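Local structure of uncharacterized protein (Bacteroides uniformis, 4K61) at residues F40-W45 with V53-D58; L107-Q112 with N126-Y131; D2-D7 with V22-D27. The protein is of unknown function but belongs to the DUF2874 family of PepSY-like, putatively beta-lactamase-inhibitor-like proteins. One frame throughout, in Å; residues are numbered along the deposited sequence. Where two conformers were deposited one is given.

Contact 1 of 3, residues F40-W45 with V53-D58; sequences FDTKVW and VMQQTD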
loop_
_atom_site.group_PDB
_atom_site.type_symbol
_atom_site.label_atom_id
_atom_site.label_comp_id
_atom_site.label_asym_id
_atom_site.label_seq_id
_atom_site.Cartn_x
_atom_site.Cartn_y
_atom_site.Cartn_z
ATOM N N PHE A 40 4.497 -6.135 10.895
ATOM C CA PHE A 40 4.139 -5.125 9.916
ATOM C C PHE A 40 2.713 -5.380 9.480
ATOM O O PHE A 40 2.368 -6.510 9.091
ATOM C CB PHE A 40 5.066 -5.221 8.696
ATOM C CG PHE A 40 6.417 -4.689 8.957
ATOM C CD1 PHE A 40 7.408 -5.515 9.504
ATOM C CD2 PHE A 40 6.714 -3.374 8.700
ATOM C CE1 PHE A 40 8.669 -5.021 9.760
ATOM C CE2 PHE A 40 7.987 -2.874 8.951
ATOM C CZ PHE A 40 8.954 -3.693 9.501
ATOM N N ASP A 41 1.905 -4.336 9.462
ATOM C CA ASP A 41 0.603 -4.428 8.868
ATOM C C ASP A 41 0.737 -4.768 7.384
ATOM O O ASP A 41 1.500 -4.137 6.647
ATOM C CB ASP A 41 -0.187 -3.140 9.001
ATOM C CG ASP A 41 -1.566 -3.265 8.357
ATOM O OD1 ASP A 41 -2.404 -4.019 8.900
ATOM O OD2 ASP A 41 -1.785 -2.680 7.293
ATOM N N THR A 42 -0.014 -5.772 6.963
ATOM C CA THR A 42 0.012 -6.295 5.598
ATOM C C THR A 42 -1.395 -6.422 5.086
ATOM O O THR A 42 -2.274 -6.898 5.792
ATOM C CB THR A 42 0.692 -7.682 5.553
ATOM O OG1 THR A 42 1.978 -7.603 6.184
ATOM C CG2 THR A 42 0.840 -8.232 4.143
ATOM N N LYS A 43 -1.610 -5.988 3.847
ATOM C CA LYS A 43 -2.893 -6.079 3.220
ATOM C C LYS A 43 -2.734 -6.765 1.893
ATOM O O LYS A 43 -1.771 -6.534 1.152
ATOM C CB LYS A 43 -3.553 -4.702 3.021
ATOM C CG LYS A 43 -4.097 -4.088 4.297
ATOM C CD LYS A 43 -4.658 -2.696 4.034
ATOM C CE LYS A 43 -5.326 -2.122 5.258
ATOM N NZ LYS A 43 -4.311 -1.743 6.268
ATOM N N VAL A 44 -3.663 -7.657 1.604
ATOM C CA VAL A 44 -3.623 -8.377 0.348
ATOM C C VAL A 44 -5.017 -8.299 -0.278
ATOM O O VAL A 44 -6.036 -8.524 0.393
ATOM C CB VAL A 44 -3.238 -9.858 0.513
ATOM C CG1 VAL A 44 -3.176 -10.539 -0.829
ATOM C CG2 VAL A 44 -1.884 -10.017 1.176
ATOM N N TRP A 45 -5.030 -7.920 -1.548
ATOM C CA TRP A 45 -6.261 -7.753 -2.326
ATOM C C TRP A 45 -6.476 -9.004 -3.146
ATOM O O TRP A 45 -5.541 -9.435 -3.855
ATOM C CB TRP A 45 -6.156 -6.557 -3.295
ATOM C CG TRP A 45 -6.432 -5.203 -2.671
ATOM C CD1 TRP A 45 -7.523 -4.413 -2.872
ATOM C CD2 TRP A 45 -5.591 -4.491 -1.753
ATOM N NE1 TRP A 45 -7.435 -3.269 -2.125
ATOM C CE2 TRP A 45 -6.243 -3.283 -1.444
ATOM C CE3 TRP A 45 -4.336 -4.751 -1.166
ATOM C CZ2 TRP A 45 -5.710 -2.356 -0.571
ATOM C CZ3 TRP A 45 -3.798 -3.803 -0.313
ATOM C CH2 TRP A 45 -4.489 -2.638 -0.010
ATOM N N VAL A 53 -4.038 -9.749 -6.241
ATOM C CA VAL A 53 -3.728 -8.728 -7.270
ATOM C C VAL A 53 -2.861 -7.572 -6.772
ATOM O O VAL A 53 -2.279 -6.855 -7.570
ATOM C CB VAL A 53 -5.013 -8.213 -7.929
ATOM C CG1 VAL A 53 -5.717 -9.355 -8.631
ATOM C CG2 VAL A 53 -5.937 -7.580 -6.901
HETATM N N MSE A 54 -2.790 -7.406 -5.453
HETATM C CA MSE A 54 -1.922 -6.394 -4.838
HETATM C C MSE A 54 -1.638 -6.836 -3.428
HETATM O O MSE A 54 -2.495 -7.457 -2.763
HETATM C CB MSE A 54 -2.616 -5.018 -4.852
HETATM C CG MSE A 54 -1.746 -3.950 -4.162
HETATM SE SE MSE A 54 -2.374 -2.162 -4.728
HETATM C CE MSE A 54 -4.178 -2.212 -3.883
ATOM N N GLN A 55 -0.458 -6.466 -2.934
ATOM C CA GLN A 55 -0.135 -6.562 -1.531
ATOM C C GLN A 55 0.540 -5.272 -1.095
ATOM O O GLN A 55 1.302 -4.690 -1.847
ATOM C CB GLN A 55 0.821 -7.713 -1.278
ATOM C CG GLN A 55 1.355 -7.782 0.158
ATOM C CD GLN A 55 2.197 -9.024 0.347
ATOM O OE1 GLN A 55 1.676 -10.110 0.595
ATOM N NE2 GLN A 55 3.499 -8.877 0.200
ATOM N N GLN A 56 0.218 -4.835 0.103
ATOM C CA GLN A 56 0.835 -3.671 0.681
ATOM C C GLN A 56 1.409 -4.008 2.028
ATOM O O GLN A 56 0.763 -4.622 2.878
ATOM C CB GLN A 56 -0.162 -2.532 0.797
ATOM C CG GLN A 56 -0.594 -1.984 -0.557
ATOM C CD GLN A 56 -1.608 -0.873 -0.448
ATOM O OE1 GLN A 56 -1.947 -0.392 0.633
ATOM N NE2 GLN A 56 -2.119 -0.456 -1.595
ATOM N N THR A 57 2.641 -3.556 2.239
ATOM C CA THR A 57 3.255 -3.636 3.564
ATOM C C THR A 57 3.453 -2.221 4.094
ATOM O O THR A 57 4.017 -1.345 3.428
ATOM C CB THR A 57 4.617 -4.334 3.451
ATOM O OG1 THR A 57 4.424 -5.632 2.885
ATOM C CG2 THR A 57 5.297 -4.466 4.783
ATOM N N ASP A 58 2.918 -1.991 5.283
ATOM C CA ASP A 58 2.953 -0.681 5.907
ATOM C C ASP A 58 4.264 -0.553 6.617
ATOM O O ASP A 58 4.447 -1.015 7.724
ATOM C CB ASP A 58 1.786 -0.518 6.871
ATOM C CG ASP A 58 1.687 0.882 7.442
ATOM O OD1 ASP A 58 2.568 1.711 7.168
ATOM O OD2 ASP A 58 0.714 1.155 8.180
HETATM O O HOH W 1 3.031 -1.793 9.934
HETATM O O HOH W 2 -0.637 -2.493 4.611
HETATM O O HOH W 3 4.330 -7.858 4.629
#
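Trp45 and Met54, a selenomethionine, lie side by side and point the same way, forming the main apolar contact between the two strands. The Met54 chain bends at its end (chi3 66°), which carries CE over the middle of the indole face, 3.4 Å from the centroid of the six-membered ring: a CH-pi contact, with SE farther off completing a Met-aromatic pair. Val53 CG2 adds an apolar touch 3.8 Å from Trp45 CB. Gln56, on the same face of the sheet, brings its amide against the indole tip, CD 3.4 Å from Trp45 CH2 with the planes 46° apart. The polar ends of this cluster are used by other parts of the chain: Trp45 NE1 bonds Asp27, and Gln56 NE2 the carbonyl of Leu134.

On the other face, Gln55 OE1 passes 3.6 Å from Val44 CG2 while hydrogen-bonding Tyr16. Thr42 OG1 and Thr57 OG1 are joined through one water.

Backbone bonding follows antiparallel geometry. Lys43 and Gln56 exchange a reciprocal pair, Lys43 N to Gln56 O at 2.9 Å and Gln56 N to Lys43 O at 2.8 Å. Asp58 N donates almost straight to Asp41 O, whereas the return link, Asp41 N to Asp58 O, runs through a water in place of a direct bond.

Charge gathers there too. Lys43 NZ forms a salt bridge 2.9 Å from Asp41 OD2, on the syn side, and a second with Asp34. Asp41 OD2 and Asp58 OD2 are 4.7 Å apart, their carboxylates nearly perpendicular; the lysine probably eases this like-charge proximity.

The whole is an antiparallel beta hairpin, strands 40-46 and 52-58 at the middle of the antiparallel sheet and within the PepSY-like family region, with Ala136 and Phe139 of helix 136-139 packing on the Trp45 side.

Contact 2 of 3, residues L107-Q112 with N126-Y131; sequences LQTKYQ and NVTYTY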
loop_
_atom_site.group_PDB
_atom_site.type_symbol
_atom_site.label_atom_id
_atom_site.label_comp_id
_atom_site.label_asym_id
_atom_site.label_seq_id
_atom_site.Cartn_x
_atom_site.Cartn_y
_atom_site.Cartn_z
ATOM N N LEU A 107 -0.960 22.321 6.687
ATOM C CA LEU A 107 -1.946 21.513 7.359
ATOM C C LEU A 107 -2.897 20.602 6.550
ATOM O O LEU A 107 -2.759 19.395 6.658
ATOM C CB LEU A 107 -2.715 22.391 8.349
ATOM C CG LEU A 107 -1.966 22.794 9.629
ATOM C CD1 LEU A 107 -0.705 21.972 9.926
ATOM C CD2 LEU A 107 -1.673 24.290 9.637
ATOM N N GLN A 108 -3.880 21.120 5.811
ATOM C CA GLN A 108 -4.900 20.250 5.205
ATOM C C GLN A 108 -4.269 19.396 4.087
ATOM O O GLN A 108 -4.569 18.219 3.945
ATOM C CB GLN A 108 -6.094 21.051 4.622
ATOM C CG GLN A 108 -6.519 22.319 5.343
ATOM C CD GLN A 108 -6.176 23.562 4.574
ATOM O OE1 GLN A 108 -6.334 23.609 3.357
ATOM N NE2 GLN A 108 -5.701 24.575 5.274
ATOM N N THR A 109 -3.388 20.018 3.329
ATOM C CA THR A 109 -2.905 19.433 2.074
ATOM C C THR A 109 -2.101 18.135 2.220
ATOM O O THR A 109 -1.108 18.099 2.942
ATOM C CB THR A 109 -2.073 20.460 1.299
ATOM O OG1 THR A 109 -2.814 21.675 1.195
ATOM C CG2 THR A 109 -1.773 19.976 -0.097
ATOM N N LYS A 110 -2.519 17.085 1.502
ATOM C CA LYS A 110 -1.796 15.817 1.485
ATOM C C LYS A 110 -1.439 15.423 0.044
ATOM O O LYS A 110 -2.266 15.595 -0.856
ATOM C CB LYS A 110 -2.622 14.737 2.146
ATOM C CG LYS A 110 -2.820 14.981 3.654
ATOM C CD LYS A 110 -3.791 14.003 4.276
ATOM C CE LYS A 110 -3.689 13.863 5.790
ATOM N NZ LYS A 110 -3.309 15.130 6.460
ATOM N N TYR A 111 -0.220 14.934 -0.141
ATOM C CA TYR A 111 0.234 14.414 -1.437
ATOM C C TYR A 111 0.645 12.968 -1.304
ATOM O O TYR A 111 1.182 12.546 -0.254
ATOM C CB TYR A 111 1.427 15.200 -1.998
ATOM C CG TYR A 111 1.137 16.644 -2.277
ATOM C CD1 TYR A 111 0.409 17.020 -3.409
ATOM C CD2 TYR A 111 1.566 17.638 -1.422
ATOM C CE1 TYR A 111 0.099 18.353 -3.670
ATOM C CE2 TYR A 111 1.281 18.979 -1.683
ATOM C CZ TYR A 111 0.549 19.326 -2.808
ATOM O OH TYR A 111 0.266 20.642 -3.055
ATOM N N GLN A 112 0.365 12.200 -2.341
ATOM C CA GLN A 112 0.857 10.854 -2.458
ATOM C C GLN A 112 1.823 10.781 -3.632
ATOM O O GLN A 112 1.458 11.130 -4.780
ATOM C CB GLN A 112 -0.271 9.886 -2.666
ATOM C CG GLN A 112 0.184 8.437 -2.844
ATOM C CD GLN A 112 -0.967 7.576 -3.344
ATOM O OE1 GLN A 112 -1.329 7.603 -4.539
ATOM N NE2 GLN A 112 -1.535 6.810 -2.440
ATOM N N ASN A 126 -2.394 15.165 -5.470
ATOM C CA ASN A 126 -3.001 15.790 -4.302
ATOM C C ASN A 126 -4.122 14.870 -3.866
ATOM O O ASN A 126 -5.149 14.737 -4.555
ATOM C CB ASN A 126 -3.499 17.174 -4.655
ATOM C CG ASN A 126 -4.082 17.897 -3.471
ATOM O OD1 ASN A 126 -4.704 17.279 -2.608
ATOM N ND2 ASN A 126 -3.949 19.223 -3.468
ATOM N N VAL A 127 -3.970 14.265 -2.708
ATOM C CA VAL A 127 -4.956 13.302 -2.215
ATOM C C VAL A 127 -5.755 13.821 -1.021
ATOM O O VAL A 127 -6.405 13.027 -0.342
ATOM C CB VAL A 127 -4.323 11.929 -1.867
ATOM C CG1 VAL A 127 -3.788 11.270 -3.127
ATOM C CG2 VAL A 127 -3.221 12.019 -0.799
ATOM N N THR A 128 -5.659 15.113 -0.753
ATOM C CA THR A 128 -6.363 15.762 0.359
ATOM C C THR A 128 -7.817 15.323 0.452
ATOM O O THR A 128 -8.327 15.067 1.548
ATOM C CB THR A 128 -6.319 17.276 0.218
ATOM O OG1 THR A 128 -4.966 17.701 0.063
ATOM C CG2 THR A 128 -6.930 17.970 1.434
ATOM N N TYR A 129 -8.489 15.246 -0.691
ATOM C CA TYR A 129 -9.918 14.962 -0.708
ATOM C C TYR A 129 -10.216 13.590 -1.318
ATOM O O TYR A 129 -11.315 13.340 -1.825
ATOM C CB TYR A 129 -10.626 16.111 -1.424
ATOM C CG TYR A 129 -10.306 17.446 -0.794
ATOM C CD1 TYR A 129 -10.781 17.752 0.472
ATOM C CD2 TYR A 129 -9.467 18.362 -1.421
ATOM C CE1 TYR A 129 -10.490 18.968 1.075
ATOM C CE2 TYR A 129 -9.154 19.576 -0.821
ATOM C CZ TYR A 129 -9.683 19.867 0.434
ATOM O OH TYR A 129 -9.417 21.072 1.046
ATOM N N THR A 130 -9.232 12.704 -1.239
ATOM C CA THR A 130 -9.360 11.318 -1.656
ATOM C C THR A 130 -9.547 10.459 -0.418
ATOM O O THR A 130 -8.732 10.486 0.507
ATOM C CB THR A 130 -8.095 10.843 -2.385
ATOM O OG1 THR A 130 -7.809 11.747 -3.454
ATOM C CG2 THR A 130 -8.295 9.444 -2.934
ATOM N N TYR A 131 -10.627 9.687 -0.410
ATOM C CA TYR A 131 -11.021 8.893 0.752
ATOM C C TYR A 131 -10.058 7.726 1.083
ATOM O O TYR A 131 -9.621 7.564 2.243
ATOM C CB TYR A 131 -12.473 8.419 0.502
ATOM C CG TYR A 131 -12.847 7.037 1.002
ATOM C CD1 TYR A 131 -12.873 6.767 2.364
ATOM C CD2 TYR A 131 -13.219 6.009 0.110
ATOM C CE1 TYR A 131 -13.230 5.519 2.837
ATOM C CE2 TYR A 131 -13.575 4.753 0.576
ATOM C CZ TYR A 131 -13.583 4.517 1.939
ATOM O OH TYR A 131 -13.934 3.274 2.410
HETATM O O HOH W 4 -1.903 20.612 -5.418
#
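Thr128 reaches Lys110 with its hydroxyl: Lys110 N donates to Thr128 OG1 at 2.9 Å, a side-chain acceptor used by the backbone of the neighbouring strand. The threonine rotamer sets this up, OG1 lying anti to its own carbonyl carbon and beside its backbone N (chi1 -53°). The same hydroxyl gives its proton to Asn126 OD1, 2.7 Å from Thr128 OG1. Thr128 CG2 lies 3.5 Å from Gln108 O and over the centre of the Tyr129 ring.

Asn126 extends with CG anti to its backbone N (chi1 -177°). Its OD1 also accepts from Thr128 N, which closes an Asx turn, so two donors of one residue hold the amide oxygen. Asn126 ND2 shares a water with Tyr111 OH, and Asn126 CB lies 3.9 Å from Tyr111 CE1, ring and amide planes 63° apart. Tyr111 in turn meets Tyr78 edge-to-face.

Val127 N donates to Lys110 O at 2.8 Å, through a bent bond. Both Val127 methyls rest on the same side of the strand, CG1 3.8 Å from Gln112 CB and CG2 near Lys110 O. The Gln112 amide itself turns to Arg125 and the carbonyl of Pro133.

A type I turn from Val127 to Thr130 follows as the chain leaves edge strand 121-126. Chemically, a relay runs from Lys110 N through the Thr128 hydroxyl to the Asn126 amide oxygen; the hydroxyl accepts and donates at once, which probably restrains its rotation, and it takes up Lys110 N just beyond the last backbone bond, Val127 N to Lys110 O.

Contact 3 of 3, residues D2-D7 with V22-D27; sequences DWAPAD and VAWSHD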
loop_
_atom_site.group_PDB
_atom_site.type_symbol
_atom_site.label_atom_id
_atom_site.label_comp_id
_atom_site.label_asym_id
_atom_site.label_seq_id
_atom_site.Cartn_x
_atom_site.Cartn_y
_atom_site.Cartn_z
ATOM N N ASP A 2 -20.167 -15.059 5.182
ATOM C CA ASP A 2 -20.017 -13.596 5.135
ATOM C C ASP A 2 -18.580 -13.074 5.058
ATOM O O ASP A 2 -17.604 -13.783 5.371
ATOM C CB ASP A 2 -20.705 -12.945 6.342
ATOM C CG ASP A 2 -22.189 -13.295 6.456
ATOM O OD1 ASP A 2 -22.983 -13.133 5.490
ATOM O OD2 ASP A 2 -22.567 -13.724 7.561
ATOM N N TRP A 3 -18.488 -11.817 4.632
ATOM C CA TRP A 3 -17.235 -11.049 4.503
ATOM C C TRP A 3 -16.229 -11.502 3.456
ATOM O O TRP A 3 -15.851 -10.679 2.613
ATOM C CB TRP A 3 -16.575 -10.813 5.874
ATOM C CG TRP A 3 -17.294 -9.715 6.585
ATOM C CD1 TRP A 3 -18.279 -9.840 7.538
ATOM C CD2 TRP A 3 -17.159 -8.310 6.326
ATOM N NE1 TRP A 3 -18.744 -8.593 7.901
ATOM C CE2 TRP A 3 -18.076 -7.639 7.173
ATOM C CE3 TRP A 3 -16.366 -7.555 5.447
ATOM C CZ2 TRP A 3 -18.191 -6.243 7.190
ATOM C CZ3 TRP A 3 -16.483 -6.163 5.466
ATOM C CH2 TRP A 3 -17.381 -5.527 6.335
ATOM N N ALA A 4 -15.778 -12.761 3.508
ATOM C CA ALA A 4 -14.905 -13.322 2.468
ATOM C C ALA A 4 -15.274 -14.785 2.205
ATOM O O ALA A 4 -15.438 -15.542 3.152
ATOM C CB ALA A 4 -13.479 -13.226 2.904
ATOM N N PRO A 5 -15.466 -15.175 0.919
ATOM C CA PRO A 5 -15.798 -16.565 0.594
ATOM C C PRO A 5 -14.687 -17.522 0.983
ATOM O O PRO A 5 -13.557 -17.103 1.145
ATOM C CB PRO A 5 -15.967 -16.574 -0.936
ATOM C CG PRO A 5 -15.888 -15.180 -1.375
ATOM C CD PRO A 5 -15.303 -14.349 -0.282
ATOM N N ALA A 6 -15.040 -18.805 1.105
ATOM C CA ALA A 6 -14.101 -19.835 1.574
ATOM C C ALA A 6 -12.846 -19.945 0.687
ATOM O O ALA A 6 -11.739 -20.040 1.215
ATOM C CB ALA A 6 -14.788 -21.170 1.685
ATOM N N ASP A 7 -13.001 -19.897 -0.638
ATOM C CA ASP A 7 -11.831 -19.992 -1.536
ATOM C C ASP A 7 -10.871 -18.796 -1.437
ATOM O O ASP A 7 -9.656 -18.947 -1.613
ATOM C CB ASP A 7 -12.245 -20.192 -2.987
ATOM C CG ASP A 7 -13.011 -19.002 -3.567
ATOM O OD1 ASP A 7 -13.468 -18.114 -2.811
ATOM O OD2 ASP A 7 -13.175 -18.957 -4.812
ATOM N N VAL A 22 -6.992 -12.168 11.129
ATOM C CA VAL A 22 -7.262 -11.480 9.898
ATOM C C VAL A 22 -8.530 -10.661 10.002
ATOM O O VAL A 22 -9.558 -11.140 10.478
ATOM C CB VAL A 22 -7.353 -12.476 8.706
ATOM C CG1 VAL A 22 -7.646 -11.743 7.416
ATOM C CG2 VAL A 22 -6.060 -13.266 8.559
ATOM N N ALA A 23 -8.493 -9.437 9.490
ATOM C CA ALA A 23 -9.708 -8.654 9.309
ATOM C C ALA A 23 -10.004 -8.504 7.825
ATOM O O ALA A 23 -9.171 -8.016 7.070
ATOM C CB ALA A 23 -9.548 -7.278 9.940
ATOM N N TRP A 24 -11.213 -8.874 7.416
ATOM C CA TRP A 24 -11.635 -8.791 6.008
ATOM C C TRP A 24 -12.513 -7.569 5.725
ATOM O O TRP A 24 -13.401 -7.208 6.517
ATOM C CB TRP A 24 -12.416 -10.050 5.603
ATOM C CG TRP A 24 -11.575 -11.283 5.537
ATOM C CD1 TRP A 24 -11.439 -12.221 6.501
ATOM C CD2 TRP A 24 -10.771 -11.721 4.423
ATOM N NE1 TRP A 24 -10.570 -13.215 6.074
ATOM C CE2 TRP A 24 -10.143 -12.922 4.807
ATOM C CE3 TRP A 24 -10.480 -11.184 3.166
ATOM C CZ2 TRP A 24 -9.260 -13.613 3.961
ATOM C CZ3 TRP A 24 -9.613 -11.881 2.318
ATOM C CH2 TRP A 24 -9.026 -13.088 2.723
ATOM N N SER A 25 -12.277 -6.951 4.580
ATOM C CA SER A 25 -13.097 -5.850 4.107
ATOM C C SER A 25 -13.262 -5.954 2.592
ATOM O O SER A 25 -12.715 -6.864 1.964
ATOM C CB SER A 25 -12.491 -4.492 4.502
ATOM O OG SER A 25 -11.252 -4.299 3.879
ATOM N N HIS A 26 -14.106 -5.075 2.055
ATOM C CA HIS A 26 -14.413 -5.020 0.629
ATOM C C HIS A 26 -13.887 -3.687 0.092
ATOM O O HIS A 26 -13.973 -2.671 0.778
ATOM C CB HIS A 26 -15.928 -5.089 0.445
ATOM C CG HIS A 26 -16.522 -6.437 0.709
ATOM N ND1 HIS A 26 -17.713 -6.816 0.136
ATOM C CD2 HIS A 26 -16.106 -7.498 1.451
ATOM C CE1 HIS A 26 -18.024 -8.038 0.529
ATOM N NE2 HIS A 26 -17.072 -8.472 1.336
ATOM N N ASP A 27 -13.295 -3.693 -1.101
ATOM C CA ASP A 27 -12.705 -2.481 -1.691
ATOM C C ASP A 27 -12.995 -2.605 -3.172
ATOM O O ASP A 27 -12.393 -3.411 -3.874
ATOM C CB ASP A 27 -11.200 -2.414 -1.424
ATOM C CG ASP A 27 -10.523 -1.171 -2.016
ATOM O OD1 ASP A 27 -11.199 -0.337 -2.668
ATOM O OD2 ASP A 27 -9.279 -1.065 -1.824
#
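Trp3 brings its indole obliquely to the backbone of strand 23-27 at Trp24 and Ser25. Starting at its base, Trp3 CB sits 4.2 Å from Trp24 CB, an apolar touch. Farther out, CD2 nears the carbonyl of Trp24, and Trp3 CE3 comes closest, 3.2 Å from Trp24 O. At the outer rim, Trp3 CZ3 remains near that oxygen and also reaches Ser25 CA at 3.7 Å. The six-membered ring meets the imidazole of His26 obliquely, planes 77° apart, with Trp3 CE3 4.0 Å from His26 CD2.

The Trp3 backbone is held as well: His26 NE2 donates to Trp3 O at 2.8 Å, the oxygen lying near the imidazole plane and the bond bent to 143°. The next residue packs on a second indole. Ala4 CB makes a CH-pi contact over one face of Trp24, 3.8 Å from the six-membered-ring centroid, and Val22 CG1 covers the opposite face, so the ring is sandwiched between residues of both segments.

Around this surface contact, Trp24 also packs on Val8, Gln9 and Leu12 of helix 6-15 and on Ala33 of strand 30-37, while His26 meets Tyr31 edge-to-face. Pro5, at the N-cap position, touches Tyr31 too; the N-terminal loop thus leads into helix 6-15 while lying against strand 23-27, an outermost strand of the sheet.

All three contacts reach one antiparallel sheet whose strands follow each other in sequence order. Along the chain contact 3 closes first, then contact 1, then contact 2. Contact 3 fastens the N-terminal loop to outermost strand 23-27, contact 1 joins central strands 40-46 and 52-58, and contact 2 lies where strand 110-115 meets the end of outermost strand 121-126. Centres of contacts 1 and 3 are 14 Å apart, and a probable hydrogen bond from Trp45 NE1 to Asp27 OD2 connects them directly. Contacts 1 and 2 are 21 Å apart, contacts 2 and 3 28 Å, centre to centre; neither pair touches. The N-terminal loop, a central hairpin and the last strand's exit thus share one continuous sheet.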